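Local coordinates for protein phosphodiesterase (Salpingoeca rosetta, PDB 7D7P) that belongs to the cyclic nucleotide phosphodiesterase family and carries an all-helical metal-binding domain of the HD superfamily, with zinc and magnesium ions bound in the model, at residues Leu255-Asp260 with Lys321-Gln326; Glu231-Gly236 with Leu327-Pro332; Gly236-Leu241 with Leu249-Val254; Leu261-Lys266 with Arg273-Leu278. All coordinates share one frame; numbering follows the deposited sequence.

Contact 1 (Leu255-Asp260 with Lys321-Gln326); sequences LLHTAD and KPWHQQ. With ZN (zinc ion), chain G.
H257 drives the edge of its imidazole into one face of the W323 indole, a T-shaped pair with ring planes at 89° and CD2 of H257 3.5 Å from CZ2 of W323. The approach is off-centre, toward the rim of the six-membered ring. Both side chains leave their helices with CG anti to the backbone N (chi1 178° and 177°), which brings the two rings together across the gap. At its edge the same indole gives NE1-H to T258 OG1 (3.0 Å), with the oxygen in the ring plane; OG1 is also bonded to V254 O, so two bonds grip it. T258 CG2 lies 3.6 Å from H324 CE1, and a water joins T258 O to H324 NE2. H257 NE2 is taken up by H222. The two helices run roughly antiparallel, their axes 11.8 Å apart, and the 255-260 segment ends in the HD-type metal site, where D260 OD1 binds zinc with H111, H146 and D147.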
loop_
_atom_site.group_PDB
_atom_site.type_symbol
_atom_site.label_atom_id
_atom_site.label_comp_id
_atom_site.label_asym_id
_atom_site.label_seq_id
_atom_site.Cartn_x
_atom_site.Cartn_y
_atom_site.Cartn_z
ATOM N N LEU A 255 -2.516 -11.875 -19.642
ATOM C CA LEU A 255 -1.111 -12.269 -19.577
ATOM C C LEU A 255 -0.219 -11.320 -20.372
ATOM O O LEU A 255 0.896 -11.007 -19.938
ATOM C CB LEU A 255 -0.945 -13.706 -20.072
ATOM C CG LEU A 255 -1.491 -14.795 -19.143
ATOM C CD1 LEU A 255 -1.332 -16.172 -19.769
ATOM C CD2 LEU A 255 -0.804 -14.735 -17.784
ATOM N N LEU A 256 -0.679 -10.859 -21.541
ATOM C CA LEU A 256 0.132 -9.917 -22.311
ATOM C C LEU A 256 0.267 -8.587 -21.581
ATOM O O LEU A 256 1.334 -7.961 -21.611
ATOM C CB LEU A 256 -0.461 -9.699 -23.703
ATOM C CG LEU A 256 0.374 -8.737 -24.563
ATOM C CD1 LEU A 256 1.755 -9.322 -24.832
ATOM C CD2 LEU A 256 -0.319 -8.368 -25.871
ATOM N N HIS A 257 -0.806 -8.135 -20.928
ATOM C CA HIS A 257 -0.714 -6.935 -20.104
ATOM C C HIS A 257 0.272 -7.136 -18.962
ATOM O O HIS A 257 1.022 -6.216 -18.607
ATOM C CB HIS A 257 -2.098 -6.559 -19.572
ATOM C CG HIS A 257 -2.098 -5.363 -18.672
ATOM N ND1 HIS A 257 -1.592 -4.141 -19.057
ATOM C CD2 HIS A 257 -2.551 -5.200 -17.406
ATOM C CE1 HIS A 257 -1.728 -3.277 -18.067
ATOM N NE2 HIS A 257 -2.307 -3.895 -17.053
ATOM N N THR A 258 0.296 -8.342 -18.382
ATOM C CA THR A 258 1.279 -8.656 -17.349
ATOM C C THR A 258 2.700 -8.541 -17.887
ATOM O O THR A 258 3.575 -7.966 -17.230
ATOM C CB THR A 258 1.036 -10.062 -16.795
ATOM O OG1 THR A 258 -0.313 -10.172 -16.327
ATOM C CG2 THR A 258 1.996 -10.361 -15.646
ATOM N N ALA A 259 2.951 -9.081 -19.084
ATOM C CA ALA A 259 4.297 -9.026 -19.645
ATOM C C ALA A 259 4.685 -7.608 -20.039
ATOM O O ALA A 259 5.872 -7.265 -20.013
ATOM C CB ALA A 259 4.410 -9.959 -20.851
ATOM N N ASP A 260 3.707 -6.775 -20.407
ATOM C CA ASP A 260 4.000 -5.387 -20.744
ATOM C C ASP A 260 4.574 -4.640 -19.546
ATOM O O ASP A 260 5.484 -3.815 -19.694
ATOM C CB ASP A 260 2.736 -4.695 -21.256
ATOM C CG ASP A 260 3.033 -3.381 -21.956
ATOM O OD1 ASP A 260 4.207 -3.145 -22.303
ATOM O OD2 ASP A 260 2.092 -2.583 -22.161
ATOM N N LYS A 321 1.058 -4.385 -7.640
ATOM C CA LYS A 321 0.808 -5.350 -6.568
ATOM C C LYS A 321 -0.635 -5.829 -6.531
ATOM O O LYS A 321 -0.849 -7.056 -6.450
ATOM C CB LYS A 321 1.237 -4.753 -5.221
ATOM C CG LYS A 321 1.324 -5.757 -4.086
ATOM C CD LYS A 321 2.121 -5.178 -2.923
ATOM C CE LYS A 321 2.324 -6.197 -1.816
ATOM N NZ LYS A 321 3.320 -5.721 -0.816
ATOM N N PRO A 322 -1.662 -4.972 -6.576
ATOM C CA PRO A 322 -3.034 -5.500 -6.620
ATOM C C PRO A 322 -3.308 -6.336 -7.856
ATOM O O PRO A 322 -4.120 -7.268 -7.795
ATOM C CB PRO A 322 -3.907 -4.237 -6.587
ATOM C CG PRO A 322 -3.034 -3.183 -6.001
ATOM C CD PRO A 322 -1.658 -3.497 -6.500
ATOM N N TRP A 323 -2.652 -6.029 -8.978
ATOM C CA TRP A 323 -2.827 -6.834 -10.183
ATOM C C TRP A 323 -2.306 -8.251 -9.974
ATOM O O TRP A 323 -3.015 -9.230 -10.237
ATOM C CB TRP A 323 -2.122 -6.167 -11.366
ATOM C CG TRP A 323 -2.172 -6.961 -12.642
ATOM C CD1 TRP A 323 -1.216 -7.812 -13.118
ATOM C CD2 TRP A 323 -3.235 -6.975 -13.606
ATOM N NE1 TRP A 323 -1.617 -8.354 -14.316
ATOM C CE2 TRP A 323 -2.852 -7.855 -14.637
ATOM C CE3 TRP A 323 -4.471 -6.327 -13.695
ATOM C CZ2 TRP A 323 -3.662 -8.105 -15.745
ATOM C CZ3 TRP A 323 -5.274 -6.578 -14.795
ATOM C CH2 TRP A 323 -4.865 -7.460 -15.804
ATOM N N HIS A 324 -1.070 -8.376 -9.487
ATOM C CA HIS A 324 -0.457 -9.689 -9.325
ATOM C C HIS A 324 -1.044 -10.468 -8.156
ATOM O O HIS A 324 -0.944 -11.701 -8.141
ATOM C CB HIS A 324 1.055 -9.544 -9.157
ATOM C CG HIS A 324 1.788 -9.387 -10.452
ATOM N ND1 HIS A 324 2.415 -10.439 -11.086
ATOM C CD2 HIS A 324 1.989 -8.303 -11.239
ATOM C CE1 HIS A 324 2.973 -10.010 -12.203
ATOM N NE2 HIS A 324 2.730 -8.715 -12.320
ATOM N N GLN A 325 -1.643 -9.786 -7.177
ATOM C CA GLN A 325 -2.364 -10.499 -6.128
ATOM C C GLN A 325 -3.575 -11.227 -6.697
ATOM O O GLN A 325 -3.870 -12.361 -6.301
ATOM C CB GLN A 325 -2.783 -9.528 -5.023
ATOM C CG GLN A 325 -1.651 -9.138 -4.087
ATOM C CD GLN A 325 -2.064 -8.089 -3.074
ATOM O OE1 GLN A 325 -2.852 -7.194 -3.377
ATOM N NE2 GLN A 325 -1.529 -8.191 -1.862
ATOM N N GLN A 326 -4.286 -10.598 -7.635
ATOM C CA GLN A 326 -5.384 -11.289 -8.304
ATOM C C GLN A 326 -4.862 -12.331 -9.284
ATOM O O GLN A 326 -5.453 -13.409 -9.425
ATOM C CB GLN A 326 -6.285 -10.281 -9.017
ATOM C CG GLN A 326 -7.059 -9.385 -8.070
ATOM C CD GLN A 326 -7.897 -10.178 -7.089
ATOM O OE1 GLN A 326 -8.645 -11.075 -7.478
ATOM N NE2 GLN A 326 -7.769 -9.855 -5.808
HETATM ZN ZN ZN G . 4.711 -1.777 -24.034
HETATM O O HOH W 1 3.779 -7.500 -14.448
HETATM O O HOH W 2 2.330 -1.072 -24.225
HETATM O O HOH W 3 4.807 0.038 -22.502
#

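Contact 2 (Glu231-Gly236 with Leu327-Pro332); sequences EVNRLG and LSQAFP
N233 meets Q329 and A330 where two helices of the all-helical phosphodiesterase fold run out side by side, helix 222-234 and helix 305-330. The CA atoms of N233 and A330 are 6.2 Å apart, so the backbones come close at the surface of the domain. Van der Waals contact comes first. The N233 amide, with CG beside its own backbone N (chi1 -76°), reaches over to the other helix and lays ND2 3.8 Å from Q329 CB, while OD1 sits 3.4 Å from A330 CB. Q329 starts toward N233, but its chain bends at chi2 (73°) and carries its amide away; the two amide planes stand 84° apart, and the aliphatic part of Q329 does the touching. F238, from the loop after helix 222-234, packs on both V232 and A330.

Polar links go through water and a neighbour. No direct hydrogen bond joins the two segments; N233 ND2 is instead bonded to Q326 OE1, one turn earlier on the helix of Q329, which fixes the rotation of the amide and turns OD1 toward A330. One water lies within hydrogen-bonding distance of both N233 OD1 (3.2 Å) and the backbone O of Q329 (2.9 Å).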
loop_
_atom_site.group_PDB
_atom_site.type_symbol
_atom_site.label_atom_id
_atom_site.label_comp_id
_atom_site.label_asym_id
_atom_site.label_seq_id
_atom_site.Cartn_x
_atom_site.Cartn_y
_atom_site.Cartn_z
ATOM N N GLU A 231 -13.848 -10.790 -9.795
ATOM C CA GLU A 231 -15.107 -11.528 -9.793
ATOM C C GLU A 231 -14.889 -12.996 -10.142
ATOM O O GLU A 231 -15.560 -13.876 -9.591
ATOM C CB GLU A 231 -16.101 -10.886 -10.761
ATOM C CG GLU A 231 -17.525 -11.404 -10.607
ATOM C CD GLU A 231 -18.472 -10.847 -11.651
ATOM O OE1 GLU A 231 -18.224 -11.061 -12.856
ATOM O OE2 GLU A 231 -19.466 -10.196 -11.267
ATOM N N VAL A 232 -13.956 -13.279 -11.055
ATOM C CA VAL A 232 -13.646 -14.666 -11.392
ATOM C C VAL A 232 -13.031 -15.380 -10.195
ATOM O O VAL A 232 -13.347 -16.546 -9.921
ATOM C CB VAL A 232 -12.725 -14.722 -12.625
ATOM C CG1 VAL A 232 -12.138 -16.116 -12.794
ATOM C CG2 VAL A 232 -13.488 -14.308 -13.876
ATOM N N ASN A 233 -12.155 -14.695 -9.457
ATOM C CA ASN A 233 -11.556 -15.300 -8.271
ATOM C C ASN A 233 -12.589 -15.534 -7.177
ATOM O O ASN A 233 -12.469 -16.498 -6.412
ATOM C CB ASN A 233 -10.418 -14.422 -7.750
ATOM C CG ASN A 233 -9.157 -14.545 -8.586
ATOM O OD1 ASN A 233 -8.875 -15.600 -9.150
ATOM N ND2 ASN A 233 -8.389 -13.462 -8.664
ATOM N N ARG A 234 -13.604 -14.668 -7.083
ATOM C CA ARG A 234 -14.660 -14.859 -6.094
ATOM C C ARG A 234 -15.476 -16.114 -6.372
ATOM O O ARG A 234 -16.026 -16.712 -5.440
ATOM C CB ARG A 234 -15.585 -13.641 -6.058
ATOM C CG ARG A 234 -14.977 -12.390 -5.448
ATOM C CD ARG A 234 -16.057 -11.367 -5.131
ATOM N NE ARG A 234 -15.519 -10.014 -5.016
ATOM C CZ ARG A 234 -15.638 -9.081 -5.955
ATOM N NH1 ARG A 234 -16.283 -9.352 -7.082
ATOM N NH2 ARG A 234 -15.116 -7.877 -5.766
ATOM N N LEU A 235 -15.575 -16.525 -7.637
ATOM C CA LEU A 235 -16.374 -17.676 -8.030
ATOM C C LEU A 235 -15.550 -18.956 -8.131
ATOM O O LEU A 235 -15.985 -19.917 -8.773
ATOM C CB LEU A 235 -17.082 -17.394 -9.356
ATOM C CG LEU A 235 -18.021 -16.186 -9.363
ATOM C CD1 LEU A 235 -18.596 -15.958 -10.751
ATOM C CD2 LEU A 235 -19.133 -16.368 -8.342
ATOM N N GLY A 236 -14.370 -18.989 -7.513
ATOM C CA GLY A 236 -13.537 -20.167 -7.488
ATOM C C GLY A 236 -12.408 -20.171 -8.499
ATOM O O GLY A 236 -11.434 -20.911 -8.314
ATOM N N LEU A 327 -3.757 -12.029 -9.970
ATOM C CA LEU A 327 -3.198 -12.985 -10.922
ATOM C C LEU A 327 -2.682 -14.232 -10.212
ATOM O O LEU A 327 -2.899 -15.354 -10.684
ATOM C CB LEU A 327 -2.085 -12.327 -11.735
ATOM C CG LEU A 327 -1.490 -13.158 -12.875
ATOM C CD1 LEU A 327 -2.535 -13.431 -13.947
ATOM C CD2 LEU A 327 -0.272 -12.462 -13.473
ATOM N N SER A 328 -2.002 -14.056 -9.076
ATOM C CA SER A 328 -1.498 -15.202 -8.326
ATOM C C SER A 328 -2.616 -16.027 -7.701
ATOM O O SER A 328 -2.410 -17.211 -7.422
ATOM C CB SER A 328 -0.530 -14.741 -7.234
ATOM O OG SER A 328 0.617 -14.127 -7.797
ATOM N N GLN A 329 -3.788 -15.433 -7.468
ATOM C CA GLN A 329 -4.902 -16.202 -6.928
ATOM C C GLN A 329 -5.551 -17.078 -7.991
ATOM O O GLN A 329 -6.047 -18.167 -7.673
ATOM C CB GLN A 329 -5.940 -15.264 -6.307
ATOM C CG GLN A 329 -6.976 -15.971 -5.444
ATOM C CD GLN A 329 -6.415 -16.440 -4.113
ATOM O OE1 GLN A 329 -5.383 -15.950 -3.652
ATOM N NE2 GLN A 329 -7.092 -17.398 -3.491
ATOM N N ALA A 330 -5.552 -16.629 -9.248
ATOM C CA ALA A 330 -6.070 -17.449 -10.335
ATOM C C ALA A 330 -5.023 -18.422 -10.862
ATOM O O ALA A 330 -5.380 -19.478 -11.394
ATOM C CB ALA A 330 -6.581 -16.561 -11.471
ATOM N N PHE A 331 -3.740 -18.088 -10.721
ATOM C CA PHE A 331 -2.646 -18.956 -11.155
ATOM C C PHE A 331 -1.574 -18.958 -10.075
ATOM O O PHE A 331 -0.605 -18.187 -10.138
ATOM C CB PHE A 331 -2.071 -18.503 -12.498
ATOM C CG PHE A 331 -3.096 -18.391 -13.591
ATOM C CD1 PHE A 331 -3.523 -19.515 -14.278
ATOM C CD2 PHE A 331 -3.633 -17.161 -13.931
ATOM C CE1 PHE A 331 -4.465 -19.414 -15.284
ATOM C CE2 PHE A 331 -4.578 -17.054 -14.936
ATOM C CZ PHE A 331 -4.993 -18.182 -15.612
ATOM N N PRO A 332 -1.709 -19.819 -9.063
ATOM C CA PRO A 332 -0.756 -19.800 -7.939
ATOM C C PRO A 332 0.680 -20.093 -8.333
ATOM O O PRO A 332 1.592 -19.768 -7.561
ATOM C CB PRO A 332 -1.307 -20.878 -6.994
ATOM C CG PRO A 332 -2.754 -20.991 -7.353
ATOM C CD PRO A 332 -2.815 -20.765 -8.834
HETATM O O HOH W 4 -8.824 -18.688 -8.351
#

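Contact 3 (Gly236-Leu241 with Leu249-Val254); sequences GGFINL and LFVLAV
V251 CG2 is pressed against one face of the F238 ring, and this is the tight part of the contact. The methyl sits 3.8 Å from the ring centroid and 19° off the ring normal, a CH-pi contact displaced toward the rim, so that F238 CZ is its closest ring atom at 3.6 Å. With CG2 beside the backbone N and CG1 anti to it (chi1 168°), V251 presents a single methyl to both partners from the loop: L241 CD2 touches the same CG2 at 4.0 Å. The side chains of L241 and V251 cross at about a right angle. F238 and L241 thus hold down the connection between helix 222-234 and helix 245-260 of the all-helical domain, closing it back onto the second helix within a few residues. F238 also leans on V232 and A330, and V251 on F331, which adds apolar cover from the ends of two other helices. Packing is looser where the rings of F238 and F250 meet edge to edge, F238 CZ to F250 CE2 at 4.1 Å. Beyond F238 the loop turns outward: I239 and N240 are exposed, and the side chain of I239 is not modelled past CB. Before F238, G236 and G237, with positive phi, lead the chain out of helix 222-234.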
loop_
_atom_site.group_PDB
_atom_site.type_symbol
_atom_site.label_atom_id
_atom_site.label_comp_id
_atom_site.label_asym_id
_atom_site.label_seq_id
_atom_site.Cartn_x
_atom_site.Cartn_y
_atom_site.Cartn_z
ATOM N N GLY A 236 -14.370 -18.989 -7.513
ATOM C CA GLY A 236 -13.537 -20.167 -7.488
ATOM C C GLY A 236 -12.408 -20.171 -8.499
ATOM O O GLY A 236 -11.434 -20.911 -8.314
ATOM N N GLY A 237 -12.512 -19.378 -9.556
ATOM C CA GLY A 237 -11.481 -19.286 -10.569
ATOM C C GLY A 237 -11.998 -19.696 -11.932
ATOM O O GLY A 237 -13.198 -19.893 -12.144
ATOM N N PHE A 238 -11.065 -19.826 -12.870
ATOM C CA PHE A 238 -11.417 -20.195 -14.233
ATOM C C PHE A 238 -11.768 -21.676 -14.314
ATOM O O PHE A 238 -11.081 -22.527 -13.743
ATOM C CB PHE A 238 -10.263 -19.869 -15.181
ATOM C CG PHE A 238 -9.967 -18.402 -15.289
ATOM C CD1 PHE A 238 -10.789 -17.570 -16.032
ATOM C CD2 PHE A 238 -8.865 -17.852 -14.652
ATOM C CE1 PHE A 238 -10.523 -16.217 -16.136
ATOM C CE2 PHE A 238 -8.590 -16.499 -14.752
ATOM C CZ PHE A 238 -9.421 -15.680 -15.496
ATOM N N ILE A 239 -12.845 -21.982 -15.036
ATOM C CA ILE A 239 -13.370 -23.339 -15.147
ATOM C C ILE A 239 -13.305 -23.756 -16.611
ATOM O O ILE A 239 -14.032 -23.211 -17.451
ATOM C CB ILE A 239 -14.804 -23.446 -14.608
ATOM N N ASN A 240 -12.440 -24.726 -16.912
ATOM C CA ASN A 240 -12.313 -25.324 -18.242
ATOM C C ASN A 240 -12.089 -24.253 -19.314
ATOM O O ASN A 240 -12.945 -23.972 -20.153
ATOM C CB ASN A 240 -13.538 -26.183 -18.571
ATOM C CG ASN A 240 -13.306 -27.094 -19.765
ATOM O OD1 ASN A 240 -14.255 -27.561 -20.398
ATOM N ND2 ASN A 240 -12.040 -27.349 -20.079
ATOM N N LEU A 241 -10.889 -23.673 -19.266
ATOM C CA LEU A 241 -10.525 -22.649 -20.235
ATOM C C LEU A 241 -10.391 -23.208 -21.646
ATOM O O LEU A 241 -10.574 -22.463 -22.614
ATOM C CB LEU A 241 -9.221 -21.970 -19.814
ATOM C CG LEU A 241 -9.342 -20.981 -18.650
ATOM C CD1 LEU A 241 -7.973 -20.626 -18.087
ATOM C CD2 LEU A 241 -10.085 -19.731 -19.092
ATOM N N LEU A 249 -9.559 -16.020 -24.251
ATOM C CA LEU A 249 -9.003 -14.800 -24.827
ATOM C C LEU A 249 -8.782 -13.740 -23.754
ATOM O O LEU A 249 -7.788 -13.002 -23.796
ATOM C CB LEU A 249 -9.921 -14.269 -25.929
ATOM C CG LEU A 249 -9.466 -12.974 -26.611
ATOM C CD1 LEU A 249 -8.049 -13.117 -27.157
ATOM C CD2 LEU A 249 -10.431 -12.563 -27.715
ATOM N N PHE A 250 -9.697 -13.648 -22.785
ATOM C CA PHE A 250 -9.511 -12.718 -21.676
ATOM C C PHE A 250 -8.219 -13.015 -20.922
ATOM O O PHE A 250 -7.477 -12.094 -20.558
ATOM C CB PHE A 250 -10.714 -12.783 -20.733
ATOM C CG PHE A 250 -10.532 -12.006 -19.455
ATOM C CD1 PHE A 250 -10.695 -10.631 -19.437
ATOM C CD2 PHE A 250 -10.214 -12.653 -18.273
ATOM C CE1 PHE A 250 -10.534 -9.915 -18.268
ATOM C CE2 PHE A 250 -10.051 -11.941 -17.099
ATOM C CZ PHE A 250 -10.211 -10.571 -17.098
ATOM N N VAL A 251 -7.933 -14.298 -20.687
ATOM C CA VAL A 251 -6.715 -14.687 -19.981
ATOM C C VAL A 251 -5.479 -14.309 -20.790
ATOM O O VAL A 251 -4.486 -13.820 -20.238
ATOM C CB VAL A 251 -6.750 -16.193 -19.660
ATOM C CG1 VAL A 251 -5.383 -16.679 -19.193
ATOM C CG2 VAL A 251 -7.814 -16.483 -18.612
ATOM N N LEU A 252 -5.519 -14.529 -22.107
ATOM C CA LEU A 252 -4.400 -14.123 -22.954
ATOM C C LEU A 252 -4.178 -12.616 -22.887
ATOM O O LEU A 252 -3.035 -12.152 -22.815
ATOM C CB LEU A 252 -4.640 -14.566 -24.397
ATOM C CG LEU A 252 -4.858 -16.063 -24.632
ATOM C CD1 LEU A 252 -5.063 -16.349 -26.111
ATOM C CD2 LEU A 252 -3.695 -16.871 -24.079
ATOM N N ALA A 253 -5.264 -11.838 -22.913
ATOM C CA ALA A 253 -5.140 -10.394 -22.766
ATOM C C ALA A 253 -4.569 -10.028 -21.401
ATOM O O ALA A 253 -3.769 -9.093 -21.284
ATOM C CB ALA A 253 -6.500 -9.728 -22.977
ATOM N N VAL A 254 -4.974 -10.754 -20.357
ATOM C CA VAL A 254 -4.442 -10.502 -19.021
ATOM C C VAL A 254 -2.947 -10.799 -18.977
ATOM O O VAL A 254 -2.170 -10.055 -18.365
ATOM C CB VAL A 254 -5.224 -11.328 -17.980
ATOM C CG1 VAL A 254 -4.447 -11.441 -16.676
ATOM C CG2 VAL A 254 -6.598 -10.714 -17.738
#

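Contact 4 (Leu261-Lys266 with Arg273-Leu278); sequences LHNPIK and RWSARL
N263 and W274 bring the two backbones nearest, their CA atoms 6.6 Å apart. The first segment leaves helical geometry at L261 and passes through a short turn, in which I265 N bonds to H262 O at 3.3 Å; R273-L278 is regular helix. The N263 amide lies against the base of W274, with OD1 3.3 Å and ND2 3.4 Å from W274 CB, its plane inclined 48° to the indole. The same ND2 reaches S275 OG in a weak, bent bond of 3.5 Å; the serine hydroxyl is also bonded to N271 O, one turn back.

The side chains of H262 and W274 cross at about a right angle. CG of H262 takes the crowded position between backbone N and carbonyl carbon (chi1 56°), which turns the ring toward the tryptophan, and the ring edge then points at the indole face in a T-shaped pair, planes at 80°. CE1 stands 4.2 Å from W274 CD2, over the centre of the indole, so the stack is a loose one. NE2 of H262 is bonded to H111 ND1, placing it in the second shell of the zinc site, behind a histidine that binds the metal; W274 NE1 is bonded to D57.

Helix 109-126 packs on H262 and W274 through M114, while helix 305-330 touches S275 through L308 and E312 and P264 through V320, so the loop joining helix 245-260 to helix 268-291 is covered by both helices 109-126 and 305-330.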
loop_
_atom_site.group_PDB
_atom_site.type_symbol
_atom_site.label_atom_id
_atom_site.label_comp_id
_atom_site.label_asym_id
_atom_site.label_seq_id
_atom_site.Cartn_x
_atom_site.Cartn_y
_atom_site.Cartn_z
ATOM N N LEU A 261 4.058 -4.918 -18.351
ATOM C CA LEU A 261 4.541 -4.284 -17.125
ATOM C C LEU A 261 5.640 -5.134 -16.484
ATOM O O LEU A 261 5.521 -5.622 -15.361
ATOM C CB LEU A 261 3.382 -4.055 -16.160
ATOM C CG LEU A 261 2.166 -3.299 -16.702
ATOM C CD1 LEU A 261 1.090 -3.167 -15.632
ATOM C CD2 LEU A 261 2.572 -1.933 -17.233
ATOM N N HIS A 262 6.732 -5.307 -17.231
ATOM C CA HIS A 262 7.809 -6.194 -16.804
ATOM C C HIS A 262 8.773 -5.552 -15.814
ATOM O O HIS A 262 9.545 -6.279 -15.178
ATOM C CB HIS A 262 8.590 -6.703 -18.022
ATOM C CG HIS A 262 9.151 -5.615 -18.887
ATOM N ND1 HIS A 262 10.202 -4.814 -18.492
ATOM C CD2 HIS A 262 8.808 -5.200 -20.130
ATOM C CE1 HIS A 262 10.480 -3.950 -19.454
ATOM N NE2 HIS A 262 9.648 -4.163 -20.458
ATOM N N ASN A 263 8.744 -4.227 -15.660
ATOM C CA ASN A 263 9.716 -3.555 -14.796
ATOM C C ASN A 263 9.705 -4.065 -13.358
ATOM O O ASN A 263 10.786 -4.419 -12.851
ATOM C CB ASN A 263 9.486 -2.039 -14.844
ATOM C CG ASN A 263 10.093 -1.397 -16.071
ATOM O OD1 ASN A 263 10.438 -2.078 -17.035
ATOM N ND2 ASN A 263 10.221 -0.075 -16.044
ATOM N N PRO A 264 8.573 -4.134 -12.648
ATOM C CA PRO A 264 8.624 -4.528 -11.232
ATOM C C PRO A 264 8.834 -6.015 -10.989
ATOM O O PRO A 264 9.021 -6.405 -9.829
ATOM C CB PRO A 264 7.252 -4.081 -10.689
ATOM C CG PRO A 264 6.632 -3.251 -11.777
ATOM C CD PRO A 264 7.198 -3.782 -13.044
ATOM N N ILE A 265 8.805 -6.858 -12.016
ATOM C CA ILE A 265 8.981 -8.293 -11.830
ATOM C C ILE A 265 10.366 -8.749 -12.292
ATOM O O ILE A 265 10.593 -9.941 -12.482
ATOM C CB ILE A 265 7.865 -9.093 -12.520
ATOM C CG1 ILE A 265 7.838 -8.817 -14.024
ATOM C CG2 ILE A 265 6.516 -8.775 -11.891
ATOM C CD1 ILE A 265 6.763 -9.593 -14.759
ATOM N N LYS A 266 11.291 -7.819 -12.462
ATOM C CA LYS A 266 12.672 -8.085 -12.823
ATOM C C LYS A 266 13.600 -7.744 -11.660
ATOM O O LYS A 266 13.190 -7.086 -10.695
ATOM C CB LYS A 266 13.054 -7.269 -14.066
ATOM C CG LYS A 266 12.389 -7.745 -15.349
ATOM C CD LYS A 266 12.916 -9.103 -15.771
ATOM C CE LYS A 266 12.277 -9.570 -17.072
ATOM N NZ LYS A 266 12.898 -10.838 -17.557
ATOM N N ARG A 273 16.918 0.683 -14.200
ATOM C CA ARG A 273 17.366 1.201 -15.491
ATOM C C ARG A 273 16.191 1.479 -16.422
ATOM O O ARG A 273 16.171 2.500 -17.117
ATOM C CB ARG A 273 18.341 0.222 -16.146
ATOM C CG ARG A 273 19.681 0.110 -15.438
ATOM C CD ARG A 273 20.514 -1.027 -16.008
ATOM N NE ARG A 273 21.034 -0.720 -17.336
ATOM C CZ ARG A 273 21.665 -1.596 -18.114
ATOM N NH1 ARG A 273 21.849 -2.844 -17.701
ATOM N NH2 ARG A 273 22.107 -1.227 -19.308
ATOM N N TRP A 274 15.208 0.579 -16.454
ATOM C CA TRP A 274 14.057 0.782 -17.328
ATOM C C TRP A 274 13.151 1.888 -16.801
ATOM O O TRP A 274 12.603 2.672 -17.584
ATOM C CB TRP A 274 13.279 -0.523 -17.485
ATOM C CG TRP A 274 13.925 -1.503 -18.414
ATOM C CD1 TRP A 274 14.708 -2.566 -18.067
ATOM C CD2 TRP A 274 13.842 -1.513 -19.845
ATOM N NE1 TRP A 274 15.116 -3.240 -19.194
ATOM C CE2 TRP A 274 14.600 -2.614 -20.298
ATOM C CE3 TRP A 274 13.202 -0.701 -20.786
ATOM C CZ2 TRP A 274 14.733 -2.922 -21.651
ATOM C CZ3 TRP A 274 13.338 -1.008 -22.132
ATOM C CH2 TRP A 274 14.098 -2.109 -22.551
ATOM N N SER A 275 12.980 1.967 -15.478
ATOM C CA SER A 275 12.153 3.026 -14.904
ATOM C C SER A 275 12.765 4.399 -15.149
ATOM O O SER A 275 12.045 5.370 -15.404
ATOM C CB SER A 275 11.953 2.790 -13.408
ATOM O OG SER A 275 11.054 1.719 -13.178
ATOM N N ALA A 276 14.094 4.502 -15.069
ATOM C CA ALA A 276 14.756 5.765 -15.375
ATOM C C ALA A 276 14.592 6.138 -16.842
ATOM O O ALA A 276 14.551 7.327 -17.178
ATOM C CB ALA A 276 16.238 5.690 -15.010
ATOM N N ARG A 277 14.496 5.139 -17.724
ATOM C CA ARG A 277 14.263 5.413 -19.138
ATOM C C ARG A 277 12.840 5.898 -19.381
ATOM O O ARG A 277 12.616 6.779 -20.218
ATOM C CB ARG A 277 14.561 4.162 -19.965
ATOM C CG ARG A 277 16.044 3.852 -20.051
ATOM C CD ARG A 277 16.317 2.469 -20.613
ATOM N NE ARG A 277 17.731 2.305 -20.938
ATOM C CZ ARG A 277 18.242 2.484 -22.151
ATOM N NH1 ARG A 277 17.451 2.831 -23.157
ATOM N NH2 ARG A 277 19.542 2.316 -22.359
ATOM N N LEU A 278 11.864 5.338 -18.658
ATOM C CA LEU A 278 10.489 5.809 -18.790
ATOM C C LEU A 278 10.343 7.231 -18.264
ATOM O O LEU A 278 9.619 8.046 -18.850
ATOM C CB LEU A 278 9.537 4.865 -18.056
ATOM C CG LEU A 278 8.044 5.163 -18.225
ATOM C CD1 LEU A 278 7.608 4.918 -19.666
ATOM C CD2 LEU A 278 7.199 4.344 -17.252
#

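All four contacts lie in one all-helical domain. Helix 305-330 supplies a segment to contact 1 and to contact 2, whose centres are 12 Å apart, and helix 245-260 likewise serves contacts 1 and 3. Along the chain contact 3 closes first, and contact 4 is nested inside the loop closed by contact 1, which is itself nested in that of contact 2. Contacts 2 and 3 share G236 and sit 9 Å apart toward the surface, about 26 Å from contact 4 on centres. Contact 1 lies between, touching W323 to V254 and H324 to I265. The series runs from outer helix ends inward to the surroundings of the zinc ion, where contact 1 supplies a ligand and contact 4 backs another.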